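Local coordinates for glycosyl transferases group 1 family protein (Francisella tularensis subsp. tularensis, PDB 5I45), which probably acts as a GT-B glycosyltransferase of the PimA-like GT4 family, of which this chain is the C-terminal domain, at residues A51-K56 with Q166-L171; T62-G67 with P106-A111; L112-C117 with M173-S178. All coordinates share one frame; numbering follows the deposited sequence. Where two conformers were deposited one is given.

Contact 1: residues A51-K56 with Q166-L171; sequences AIVTLK and QIADKL
T54 meets A168 and L171 where helix 44-57 runs beside helix 164-176. The two six-residue segments point nearly the same way, their axes inclined at 28° with a closest approach of 8.8 Å. The nearest alpha carbons, those of T54 and A168, are 5.7 Å apart. Such proximity depends on a small residue at the crossing: A168 presents only a methyl, so the threonine can lie almost against the opposite backbone.

The polar group at this interface makes van der Waals contact across it, not a hydrogen bond. T54 OG1 rests 3.4 Å from A168 CB and 3.5 Å from A168 CA, and one L171 branch, CD1, reaches the same T54 OG1 at 3.8 Å. Its hydrogen bond goes instead to A50 O, one turn back in its own helix; the first torsion of T54 (-58°) sets OG1 beside the backbone N, from where it can reach that carbonyl and still graze A168. The buried hydroxyl is thereby satisfied without any help from the second helix.

Two contacts are apolar. T54 CG2 comes within 3.9 Å of L171 CB; the two side chains cross at about a right angle. On the exposed border, V53 CG1 approaches A168 CB at 4.0 Å, so that the alanine methyl is touched by both a valine branch and the threonine hydroxyl.

Helix 44-57 turns its A51 and L55 side chains to A63 of strand 61-66 and to I93, at the edge strand 93-96. From the second helix, I167 and A168 also touch A50, extending the seam by a turn. The pair is thus two neighbouring helices laid side by side over one face of the parallel sheet.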
loop_
_atom_site.group_PDB
_atom_site.type_symbol
_atom_site.label_atom_id
_atom_site.label_comp_id
_atom_site.label_asym_id
_atom_site.label_seq_id
_atom_site.Cartn_x
_atom_site.Cartn_y
_atom_site.Cartn_z
ATOM N N ALA A 51 8.884 -2.476 -5.782
ATOM C CA ALA A 51 7.967 -2.552 -6.904
ATOM C C ALA A 51 8.714 -2.822 -8.190
ATOM O O ALA A 51 8.234 -3.557 -9.043
ATOM C CB ALA A 51 7.132 -1.276 -7.024
ATOM N N ILE A 52 9.903 -2.247 -8.340
ATOM C CA ILE A 52 10.699 -2.460 -9.546
ATOM C C ILE A 52 11.114 -3.934 -9.664
ATOM O O ILE A 52 11.038 -4.510 -10.748
ATOM C CB ILE A 52 11.910 -1.502 -9.577
ATOM C CG1 ILE A 52 11.420 -0.087 -9.893
ATOM C CG2 ILE A 52 12.961 -1.959 -10.574
ATOM C CD1 ILE A 52 12.487 0.959 -9.720
ATOM N N VAL A 53 11.530 -4.541 -8.567
ATOM C CA VAL A 53 11.870 -5.960 -8.548
ATOM C C VAL A 53 10.625 -6.810 -8.825
ATOM O O VAL A 53 10.618 -7.711 -9.645
ATOM C CB VAL A 53 12.465 -6.322 -7.152
ATOM C CG1 VAL A 53 12.512 -7.818 -6.901
ATOM C CG2 VAL A 53 13.843 -5.680 -6.981
ATOM N N THR A 54 9.535 -6.502 -8.129
ATOM C CA THR A 54 8.359 -7.357 -8.169
ATOM C C THR A 54 7.604 -7.292 -9.484
ATOM O O THR A 54 7.163 -8.316 -10.019
ATOM C CB THR A 54 7.425 -6.964 -7.006
ATOM O OG1 THR A 54 8.129 -7.087 -5.765
ATOM C CG2 THR A 54 6.202 -7.832 -6.975
ATOM N N LEU A 55 7.394 -6.097 -9.971
ATOM C CA LEU A 55 6.485 -5.912 -11.082
ATOM C C LEU A 55 7.045 -6.338 -12.411
ATOM O O LEU A 55 6.274 -6.522 -13.356
ATOM C CB LEU A 55 5.932 -4.503 -11.101
ATOM C CG LEU A 55 5.135 -4.182 -9.848
ATOM C CD1 LEU A 55 4.636 -2.756 -9.914
ATOM C CD2 LEU A 55 3.971 -5.146 -9.627
ATOM N N LYS A 56 8.366 -6.496 -12.517
ATOM C CA LYS A 56 8.934 -7.099 -13.719
ATOM C C LYS A 56 8.352 -8.501 -13.891
ATOM O O LYS A 56 8.120 -8.970 -15.008
ATOM C CB LYS A 56 10.448 -7.198 -13.606
ATOM C CG LYS A 56 11.189 -5.890 -13.770
ATOM C CD LYS A 56 12.596 -6.000 -13.194
ATOM C CE LYS A 56 13.306 -4.660 -13.099
ATOM N NZ LYS A 56 13.962 -4.294 -14.381
ATOM N N GLN A 166 12.924 -7.196 1.357
ATOM C CA GLN A 166 11.955 -7.840 2.236
ATOM C C GLN A 166 10.522 -7.483 1.794
ATOM O O GLN A 166 9.639 -8.331 1.799
ATOM C CB GLN A 166 12.176 -7.481 3.699
ATOM C CG GLN A 166 13.371 -8.159 4.304
ATOM C CD GLN A 166 13.577 -7.777 5.744
ATOM O OE1 GLN A 166 12.606 -7.461 6.455
ATOM N NE2 GLN A 166 14.828 -7.814 6.195
ATOM N N ILE A 167 10.294 -6.231 1.413
ATOM C CA ILE A 167 8.976 -5.840 0.889
ATOM C C ILE A 167 8.674 -6.631 -0.398
ATOM O O ILE A 167 7.587 -7.183 -0.548
ATOM C CB ILE A 167 8.901 -4.331 0.633
ATOM C CG1 ILE A 167 9.051 -3.518 1.934
ATOM C CG2 ILE A 167 7.566 -3.992 -0.042
ATOM C CD1 ILE A 167 9.231 -2.034 1.709
ATOM N N ALA A 168 9.636 -6.691 -1.312
ATOM C CA ALA A 168 9.421 -7.439 -2.542
ATOM C C ALA A 168 9.071 -8.883 -2.299
ATOM O O ALA A 168 8.208 -9.439 -2.986
ATOM C CB ALA A 168 10.645 -7.336 -3.434
ATOM N N ASP A 169 9.764 -9.524 -1.357
ATOM C CA ASP A 169 9.474 -10.934 -1.058
ATOM C C ASP A 169 8.033 -11.105 -0.595
ATOM O O ASP A 169 7.371 -12.056 -0.965
ATOM C CB ASP A 169 10.439 -11.482 0.002
ATOM C CG ASP A 169 11.850 -11.612 -0.499
ATOM O OD1 ASP A 169 12.073 -11.685 -1.724
ATOM O OD2 ASP A 169 12.739 -11.657 0.369
ATOM N N LYS A 170 7.540 -10.165 0.210
ATOM C CA LYS A 170 6.151 -10.263 0.667
ATOM C C LYS A 170 5.154 -9.978 -0.448
ATOM O O LYS A 170 4.114 -10.634 -0.540
ATOM C CB LYS A 170 5.909 -9.369 1.879
ATOM C CG LYS A 170 6.784 -9.674 3.101
ATOM C CD LYS A 170 6.543 -11.099 3.567
ATOM C CE LYS A 170 7.185 -11.425 4.901
ATOM N NZ LYS A 170 8.442 -12.165 4.782
ATOM N N LEU A 171 5.467 -9.006 -1.293
ATOM C CA LEU A 171 4.600 -8.742 -2.435
ATOM C C LEU A 171 4.518 -9.980 -3.322
ATOM O O LEU A 171 3.431 -10.387 -3.764
ATOM C CB LEU A 171 5.131 -7.593 -3.259
ATOM C CG LEU A 171 5.032 -6.223 -2.631
ATOM C CD1 LEU A 171 5.769 -5.241 -3.489
ATOM C CD2 LEU A 171 3.577 -5.799 -2.496
#

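Contact 2: residues T62-G67 with P106-A111; sequences TAVVIG and PSWYRA
W108 of helix 104-111 receives the side chain of I66 over one face of its indole. In the conformer described, I66 CD1 stands 3.7 Å from the centroid of the five-membered ring and only 14° off the ring normal, a CH-pi contact by both distance and direction. The methyl is equally near the two fusion atoms, at 3.7 Å from W108 CD2 and from W108 CE2, so it sits over the body of the indole and not beyond its rim. I66 was modelled in two conformers; these distances are those of one of them.

V64, two residues earlier on the same side of the strand, adds its CG2 at 4.1 Å from W108 CZ3. The approach is oblique, from neither face nor edge, and engages the six-membered ring. V64 CG2 lies between the backbone N and the carbonyl carbon (first torsion -68° to CG1), which directs this branch to the helix.

In the second shell, W21 of helix 17-23 touches both V64 and W108, as does I26. K24 makes a cation-pi contact with W108, and I96 packs on both I66 and W108. Backbone hydrogen bonding of V64 to I32 and of A63 to Q92 and I94 fixes the strand that carries the two aliphatic groups.

Strand 61-66 lies between strands 93-96 and 30-35 of the parallel sheet. Its side chains alternate: V64 and I66 face helix 104-111, whereas A63 and V65 face helix 44-57 on the opposite side.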
loop_
_atom_site.group_PDB
_atom_site.type_symbol
_atom_site.label_atom_id
_atom_site.label_comp_id
_atom_site.label_asym_id
_atom_site.label_seq_id
_atom_site.Cartn_x
_atom_site.Cartn_y
_atom_site.Cartn_z
ATOM N N THR A 62 0.084 -3.323 -10.725
ATOM C CA THR A 62 0.517 -1.926 -10.800
ATOM C C THR A 62 0.674 -1.382 -9.396
ATOM O O THR A 62 -0.121 -1.688 -8.538
ATOM C CB THR A 62 -0.535 -1.128 -11.573
ATOM O OG1 THR A 62 -0.527 -1.603 -12.908
ATOM C CG2 THR A 62 -0.276 0.382 -11.544
ATOM N N ALA A 63 1.708 -0.592 -9.170
ATOM C CA ALA A 63 1.934 0.073 -7.912
ATOM C C ALA A 63 1.583 1.539 -8.064
ATOM O O ALA A 63 1.971 2.154 -9.067
ATOM C CB ALA A 63 3.393 -0.068 -7.489
ATOM N N VAL A 64 0.924 2.113 -7.056
ATOM C CA VAL A 64 0.559 3.516 -7.032
ATOM C C VAL A 64 1.079 4.174 -5.774
ATOM O O VAL A 64 1.016 3.614 -4.670
ATOM C CB VAL A 64 -0.971 3.775 -7.197
ATOM C CG1 VAL A 64 -1.427 3.403 -8.586
ATOM C CG2 VAL A 64 -1.797 3.044 -6.169
ATOM N N VAL A 65 1.619 5.373 -5.947
ATOM C CA VAL A 65 2.066 6.174 -4.824
ATOM C C VAL A 65 1.000 7.270 -4.666
ATOM O O VAL A 65 0.828 8.118 -5.583
ATOM C CB VAL A 65 3.425 6.792 -5.107
ATOM C CG1 VAL A 65 3.840 7.696 -3.955
ATOM C CG2 VAL A 65 4.457 5.695 -5.344
ATOM N N ILE A 66 0.264 7.208 -3.563
ATOM C CA ILE A 66 -0.835 8.122 -3.247
ATOM C C ILE A 66 -0.324 9.135 -2.230
ATOM O O ILE A 66 -0.238 8.833 -1.046
ATOM C CB ILE A 66 -2.051 7.363 -2.638
ATOM C CG1 ILE A 66 -2.433 6.147 -3.501
ATOM C CG2 ILE A 66 -3.237 8.304 -2.436
ATOM C CD1 ILE A 66 -2.851 6.519 -4.905
ATOM N N GLY A 67 0.077 10.309 -2.702
ATOM C CA GLY A 67 0.576 11.376 -1.821
ATOM C C GLY A 67 1.470 12.293 -2.631
ATOM O O GLY A 67 1.662 12.085 -3.847
ATOM N N PRO A 106 -10.207 7.148 0.822
ATOM C CA PRO A 106 -10.953 5.890 1.100
ATOM C C PRO A 106 -11.253 5.075 -0.174
ATOM O O PRO A 106 -11.160 3.830 -0.175
ATOM C CB PRO A 106 -12.237 6.386 1.783
ATOM C CG PRO A 106 -11.828 7.676 2.436
ATOM C CD PRO A 106 -10.802 8.305 1.542
ATOM N N SER A 107 -11.539 5.765 -1.283
ATOM C CA SER A 107 -11.820 5.054 -2.523
ATOM C C SER A 107 -10.581 4.339 -3.042
ATOM O O SER A 107 -10.706 3.324 -3.729
ATOM C CB SER A 107 -12.367 5.990 -3.630
ATOM O OG SER A 107 -11.389 6.859 -4.122
ATOM N N TRP A 108 -9.403 4.898 -2.786
ATOM C CA TRP A 108 -8.178 4.226 -3.217
ATOM C C TRP A 108 -7.970 2.938 -2.461
ATOM O O TRP A 108 -7.636 1.930 -3.048
ATOM C CB TRP A 108 -6.930 5.121 -3.099
ATOM C CG TRP A 108 -6.708 5.931 -4.311
ATOM C CD1 TRP A 108 -6.919 7.259 -4.469
ATOM C CD2 TRP A 108 -6.286 5.439 -5.579
ATOM N NE1 TRP A 108 -6.606 7.641 -5.740
ATOM C CE2 TRP A 108 -6.223 6.539 -6.451
ATOM C CE3 TRP A 108 -5.933 4.177 -6.055
ATOM C CZ2 TRP A 108 -5.833 6.413 -7.789
ATOM C CZ3 TRP A 108 -5.539 4.062 -7.387
ATOM C CH2 TRP A 108 -5.490 5.157 -8.212
ATOM N N TYR A 109 -8.197 2.939 -1.154
ATOM C CA TYR A 109 -8.061 1.689 -0.414
ATOM C C TYR A 109 -8.982 0.627 -1.004
ATOM O O TYR A 109 -8.593 -0.540 -1.129
ATOM C CB TYR A 109 -8.354 1.859 1.067
ATOM C CG TYR A 109 -7.281 2.578 1.833
ATOM C CD1 TYR A 109 -6.081 1.954 2.113
ATOM C CD2 TYR A 109 -7.462 3.870 2.288
ATOM C CE1 TYR A 109 -5.112 2.575 2.858
ATOM C CE2 TYR A 109 -6.474 4.505 3.017
ATOM C CZ TYR A 109 -5.314 3.839 3.294
ATOM O OH TYR A 109 -4.322 4.455 4.030
ATOM N N ARG A 110 -10.179 1.049 -1.402
ATOM C CA ARG A 110 -11.158 0.118 -1.988
ATOM C C ARG A 110 -10.751 -0.464 -3.333
ATOM O O ARG A 110 -11.292 -1.479 -3.762
ATOM C CB ARG A 110 -12.527 0.799 -2.104
ATOM C CG ARG A 110 -13.251 0.848 -0.790
ATOM C CD ARG A 110 -14.692 1.307 -0.923
ATOM N NE ARG A 110 -14.838 2.760 -0.988
ATOM C CZ ARG A 110 -14.829 3.569 0.072
ATOM N NH1 ARG A 110 -14.630 3.082 1.314
ATOM N NH2 ARG A 110 -15.001 4.881 -0.112
ATOM N N ALA A 111 -9.809 0.183 -4.008
ATOM C CA ALA A 111 -9.328 -0.262 -5.305
ATOM C C ALA A 111 -8.080 -1.141 -5.213
ATOM O O ALA A 111 -7.699 -1.740 -6.219
ATOM C CB ALA A 111 -9.042 0.934 -6.199
#

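Contact 3: residues L112-C117 with M173-S178; sequences LDIVVC and MLISDS
I114 CD1 reaches into the side of helix 164-176 and touches two consecutive residues there. It lies 3.9 Å from L174 CB and 4.0 Å from I175 CG1, so one methyl makes both close approaches between the segments. The extended isoleucine (second torsion 170°) carries this methyl outward from the strand. Its side chain crosses I175 at about a right angle and L174 obliquely. All three residues are buried, and they meet through aliphatic carbon alone, with no hydrogen bond between the segments.

Strand 114-117 is an interior strand of the domain's Rossmann-like parallel sheet, between strands 30-35 and 137-140, and the helix covers one of its faces. I139 continues the apolar patch along that face by touching both I114 and L174, and W61 of strand 61-66 touches I114 and I175. V115, on the other face, packs on F35.

Polar groups take over toward the helix end. R181 ties the two elements together from outside the segments: its NH2 forms a salt bridge with D113 OD2, and its NH1 donates to L174 O. Beyond the apolar patch the helix finishes at S176, which is exposed. D177 leaves helical geometry and becomes the N-cap of helix 178-195, its OD1 accepting from L180 N.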
loop_
_atom_site.group_PDB
_atom_site.type_symbol
_atom_site.label_atom_id
_atom_site.label_comp_id
_atom_site.label_asym_id
_atom_site.label_seq_id
_atom_site.Cartn_x
_atom_site.Cartn_y
_atom_site.Cartn_z
ATOM N N LEU A 112 -7.454 -1.215 -4.026
ATOM C CA LEU A 112 -6.150 -1.881 -3.895
ATOM C C LEU A 112 -6.195 -3.242 -3.232
ATOM O O LEU A 112 -6.891 -3.434 -2.236
ATOM C CB LEU A 112 -5.218 -0.983 -3.055
ATOM C CG LEU A 112 -4.887 0.354 -3.702
ATOM C CD1 LEU A 112 -4.268 1.287 -2.675
ATOM C CD2 LEU A 112 -4.033 0.208 -4.945
ATOM N N ASP A 113 -5.456 -4.213 -3.778
ATOM C CA ASP A 113 -5.315 -5.511 -3.146
ATOM C C ASP A 113 -4.319 -5.525 -2.001
ATOM O O ASP A 113 -4.498 -6.259 -1.059
ATOM C CB ASP A 113 -4.944 -6.593 -4.157
ATOM C CG ASP A 113 -6.148 -7.146 -4.861
ATOM O OD1 ASP A 113 -6.711 -6.485 -5.742
ATOM O OD2 ASP A 113 -6.578 -8.255 -4.469
ATOM N N ILE A 114 -3.249 -4.736 -2.143
ATOM C CA ILE A 114 -2.152 -4.743 -1.157
ATOM C C ILE A 114 -1.804 -3.321 -0.839
ATOM O O ILE A 114 -1.747 -2.488 -1.759
ATOM C CB ILE A 114 -0.921 -5.475 -1.724
ATOM C CG1 ILE A 114 -1.259 -6.914 -2.132
ATOM C CG2 ILE A 114 0.253 -5.385 -0.756
ATOM C CD1 ILE A 114 -0.174 -7.638 -2.911
ATOM N N VAL A 115 -1.525 -3.035 0.421
ATOM C CA VAL A 115 -1.025 -1.734 0.862
ATOM C C VAL A 115 0.269 -1.949 1.616
ATOM O O VAL A 115 0.373 -2.860 2.441
ATOM C CB VAL A 115 -2.052 -0.960 1.715
ATOM C CG1 VAL A 115 -1.437 0.312 2.297
ATOM C CG2 VAL A 115 -3.238 -0.593 0.863
ATOM N N VAL A 116 1.268 -1.114 1.289
ATOM C CA VAL A 116 2.541 -1.127 1.990
ATOM C C VAL A 116 2.670 0.092 2.870
ATOM O O VAL A 116 2.437 1.185 2.415
ATOM C CB VAL A 116 3.729 -1.207 1.009
ATOM C CG1 VAL A 116 5.039 -1.239 1.755
ATOM C CG2 VAL A 116 3.600 -2.451 0.132
ATOM N N CYS A 117 3.047 -0.124 4.135
ATOM C CA CYS A 117 3.278 0.956 5.098
ATOM C C CYS A 117 4.748 0.815 5.464
ATOM O O CYS A 117 5.092 0.018 6.306
ATOM C CB CYS A 117 2.296 0.776 6.299
ATOM S SG CYS A 117 0.529 0.621 5.835
HETATM N N MSE A 173 4.973 -13.120 -2.722
HETATM C CA MSE A 173 4.172 -14.152 -2.009
HETATM C C MSE A 173 2.682 -13.901 -2.014
HETATM O O MSE A 173 1.894 -14.838 -2.183
HETATM C CB MSE A 173 4.676 -14.213 -0.547
HETATM C CG MSE A 173 3.750 -14.959 0.446
HETATM SE SE MSE A 173 4.032 -14.549 2.374
HETATM C CE MSE A 173 6.001 -14.501 2.499
ATOM N N LEU A 174 2.274 -12.654 -1.786
ATOM C CA LEU A 174 0.856 -12.288 -1.797
ATOM C C LEU A 174 0.265 -12.282 -3.192
ATOM O O LEU A 174 -0.896 -12.596 -3.357
ATOM C CB LEU A 174 0.625 -10.955 -1.124
ATOM C CG LEU A 174 0.872 -10.923 0.400
ATOM C CD1 LEU A 174 0.787 -9.510 0.898
ATOM C CD2 LEU A 174 -0.179 -11.765 1.094
ATOM N N ILE A 175 1.046 -11.904 -4.189
ATOM C CA ILE A 175 0.557 -11.903 -5.558
ATOM C C ILE A 175 0.497 -13.328 -6.081
ATOM O O ILE A 175 -0.447 -13.681 -6.793
ATOM C CB ILE A 175 1.446 -11.050 -6.457
ATOM C CG1 ILE A 175 1.337 -9.588 -6.039
ATOM C CG2 ILE A 175 1.047 -11.246 -7.909
ATOM C CD1 ILE A 175 2.399 -8.694 -6.647
ATOM N N SER A 176 1.466 -14.152 -5.728
ATOM C CA SER A 176 1.495 -15.508 -6.255
ATOM C C SER A 176 0.565 -16.500 -5.610
ATOM O O SER A 176 0.316 -17.570 -6.197
ATOM C CB SER A 176 2.862 -16.081 -6.130
ATOM O OG SER A 176 2.807 -17.381 -6.628
ATOM N N ASP A 177 0.135 -16.205 -4.383
ATOM C CA ASP A 177 -0.838 -17.049 -3.666
ATOM C C ASP A 177 -2.041 -16.233 -3.256
ATOM O O ASP A 177 -2.094 -15.688 -2.189
ATOM C CB ASP A 177 -0.132 -17.682 -2.449
ATOM C CG ASP A 177 -0.941 -18.746 -1.766
ATOM O OD1 ASP A 177 -2.182 -18.796 -1.919
ATOM O OD2 ASP A 177 -0.305 -19.554 -1.033
ATOM N N SER A 178 -2.983 -16.108 -4.172
ATOM C CA SER A 178 -4.159 -15.286 -3.942
ATOM C C SER A 178 -5.014 -15.804 -2.800
ATOM O O SER A 178 -5.606 -15.012 -2.082
ATOM C CB SER A 178 -4.987 -15.140 -5.209
ATOM O OG SER A 178 -5.525 -16.360 -5.614
#

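Overall arrangement
All three contacts belong to one alpha/beta domain and are mostly buried, but at different depths. Contact 2 lies nearest the chain centre, at about 7 Å, and contact 1 farthest, at about 12 Å between centres, with an exposed residue at its border. Contact 1 joins helix to helix; contacts 2 and 3 join helix to sheet, on opposite faces. Contacts 1 and 3 share helix 164-176, and L171 CD2 meets I114 CG2 at 3.8 Å. Contacts 2 and 3 meet where V64 CG2 lies 3.8 Å from L112 CD2. Chemically, an aromatic face marks contact 2, purely aliphatic groups contact 3, and a threonine hydroxyl satisfied within its own helix contact 1.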